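Local coordinates for DUF3501 family protein (Burkholderia pseudomallei K96243, PDB 3FJV) that is of unknown function, a DUF3501 family member built around an antiparallel beta sheet flanked by helices, at residues 124-129 / 168-173. Numbering follows the deposited sequence.
Sequences PVYAIA and GCDHPH
Tyr126 of strand 125-129 and Asp170 of segment 168-173 meet across intervening strand 115-119, with the CA atoms of Tyr126 and Cys169, the closest pair between the two backbones, 9.1 Å apart. No backbone bond can span that gap; 125-129 pairs instead through Val125 with Leu117 and Ala127 with Val115, while Gly168 bonds to Phe116 from the other flank. The gap is bridged mainly by the length of the tyrosine, whose hydroxyl meets the short side chain of Asp170. With CG anti to its carbonyl carbon (chi1 -74°), Tyr126 extends its ring over strand 115-119, where it meets the ring of Phe116, and its phenol donates a hydrogen bond from OH to Asp170 OD2 at 2.6 Å. The carboxylate lies at the ring edge, its plane turned 37° from that of the ring, and the phenol comes to OD2 from well above the carboxylate plane. Asp170 OD1 sits 3.7 Å from Tyr126 CE2 and forms a salt bridge with Arg114 NE, while OD2 accepts the phenol. Beyond Asp170 the chain is held by its own bond, His173 N to His171 ND1 at 3.0 Å. Arg114 and the phenol donor would both favour a charged carboxylate, and this short bond at the surface ties segment 168-173 to a strand two places away.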
loop_
_atom_site.group_PDB
_atom_site.type_symbol
_atom_site.label_atom_id
_atom_site.label_comp_id
_atom_site.label_asym_id
_atom_site.label_seq_id
_atom_site.Cartn_x
_atom_site.Cartn_y
_atom_site.Cartn_z
ATOM N N PRO A 124 -20.353 21.349 -3.760
ATOM C CA PRO A 124 -19.079 20.657 -3.537
ATOM C C PRO A 124 -18.895 19.500 -4.522
ATOM O O PRO A 124 -19.893 18.952 -5.028
ATOM C CB PRO A 124 -19.183 20.108 -2.126
ATOM C CG PRO A 124 -20.546 20.462 -1.580
ATOM C CD PRO A 124 -21.306 21.222 -2.635
ATOM N N VAL A 125 -17.636 19.189 -4.829
ATOM C CA VAL A 125 -17.260 18.064 -5.695
ATOM C C VAL A 125 -16.433 17.019 -4.921
ATOM O O VAL A 125 -15.316 17.259 -4.485
ATOM C CB VAL A 125 -16.507 18.524 -6.973
ATOM C CG1 VAL A 125 -15.856 17.270 -7.741
ATOM C CG2 VAL A 125 -17.454 19.326 -7.869
ATOM N N TYR A 126 -17.004 15.830 -4.778
ATOM C CA TYR A 126 -16.323 14.692 -4.112
ATOM C C TYR A 126 -15.395 13.980 -5.085
ATOM O O TYR A 126 -15.703 13.837 -6.262
ATOM C CB TYR A 126 -17.312 13.726 -3.467
ATOM C CG TYR A 126 -17.911 14.291 -2.199
ATOM C CD1 TYR A 126 -18.823 15.343 -2.247
ATOM C CD2 TYR A 126 -17.495 13.832 -0.942
ATOM C CE1 TYR A 126 -19.325 15.921 -1.061
ATOM C CE2 TYR A 126 -18.007 14.363 0.238
ATOM C CZ TYR A 126 -18.906 15.429 0.174
ATOM O OH TYR A 126 -19.407 15.980 1.327
ATOM N N ALA A 127 -14.220 13.581 -4.583
ATOM C CA ALA A 127 -13.269 12.818 -5.351
ATOM C C ALA A 127 -13.869 11.484 -5.736
ATOM O O ALA A 127 -14.623 10.891 -4.974
ATOM C CB ALA A 127 -11.966 12.593 -4.549
ATOM N N ILE A 128 -13.578 11.062 -6.952
ATOM C CA ILE A 128 -13.828 9.685 -7.390
ATOM C C ILE A 128 -12.474 9.017 -7.352
ATOM O O ILE A 128 -11.551 9.459 -8.060
ATOM C CB ILE A 128 -14.411 9.606 -8.825
ATOM C CG1 ILE A 128 -15.700 10.427 -8.932
ATOM C CG2 ILE A 128 -14.680 8.149 -9.207
ATOM C CD1 ILE A 128 -16.781 9.961 -7.985
ATOM N N ALA A 129 -12.344 7.984 -6.516
ATOM C CA ALA A 129 -11.049 7.357 -6.212
ATOM C C ALA A 129 -10.790 6.025 -6.884
ATOM O O ALA A 129 -11.700 5.200 -7.018
ATOM C CB ALA A 129 -10.920 7.178 -4.686
ATOM N N GLY A 168 -12.206 20.004 1.858
ATOM C CA GLY A 168 -12.682 19.443 3.132
ATOM C C GLY A 168 -12.712 17.922 3.136
ATOM O O GLY A 168 -12.387 17.279 2.144
ATOM N N CYS A 169 -13.089 17.354 4.271
ATOM C CA CYS A 169 -13.350 15.924 4.379
ATOM C C CYS A 169 -14.499 15.709 5.380
ATOM O O CYS A 169 -14.465 16.266 6.481
ATOM C CB CYS A 169 -12.102 15.217 4.908
ATOM S SG CYS A 169 -12.247 13.402 4.945
ATOM N N ASP A 170 -15.459 14.860 5.027
ATOM C CA ASP A 170 -16.587 14.586 5.904
ATOM C C ASP A 170 -16.650 13.141 6.377
ATOM O O ASP A 170 -17.690 12.710 6.873
ATOM C CB ASP A 170 -17.925 15.015 5.256
ATOM C CG ASP A 170 -18.313 14.180 4.041
ATOM O OD1 ASP A 170 -17.609 13.203 3.677
ATOM O OD2 ASP A 170 -19.356 14.505 3.445
ATOM N N HIS A 171 -15.541 12.415 6.236
ATOM C CA HIS A 171 -15.390 11.145 6.892
ATOM C C HIS A 171 -15.598 11.295 8.428
ATOM O O HIS A 171 -15.036 12.195 9.055
ATOM C CB HIS A 171 -14.031 10.503 6.576
ATOM C CG HIS A 171 -13.930 9.058 6.969
ATOM N ND1 HIS A 171 -13.776 8.651 8.285
ATOM C CD2 HIS A 171 -13.961 7.921 6.223
ATOM C CE1 HIS A 171 -13.716 7.329 8.330
ATOM N NE2 HIS A 171 -13.824 6.858 7.093
ATOM N N PRO A 172 -16.393 10.401 9.030
ATOM C CA PRO A 172 -16.686 10.515 10.461
ATOM C C PRO A 172 -15.506 10.421 11.365
ATOM O O PRO A 172 -15.532 11.029 12.418
ATOM C CB PRO A 172 -17.636 9.338 10.720
ATOM C CG PRO A 172 -18.329 9.184 9.431
ATOM C CD PRO A 172 -17.188 9.328 8.437
ATOM N N HIS A 173 -14.477 9.676 10.986
ATOM C CA HIS A 173 -13.224 9.673 11.781
ATOM C C HIS A 173 -12.146 10.660 11.310
ATOM O O HIS A 173 -11.039 10.611 11.818
ATOM C CB HIS A 173 -12.641 8.260 11.870
ATOM C CG HIS A 173 -13.562 7.302 12.552
ATOM N ND1 HIS A 173 -13.662 7.226 13.926
ATOM C CD2 HIS A 173 -14.487 6.445 12.059
ATOM C CE1 HIS A 173 -14.581 6.333 14.250
ATOM N NE2 HIS A 173 -15.101 5.848 13.140
#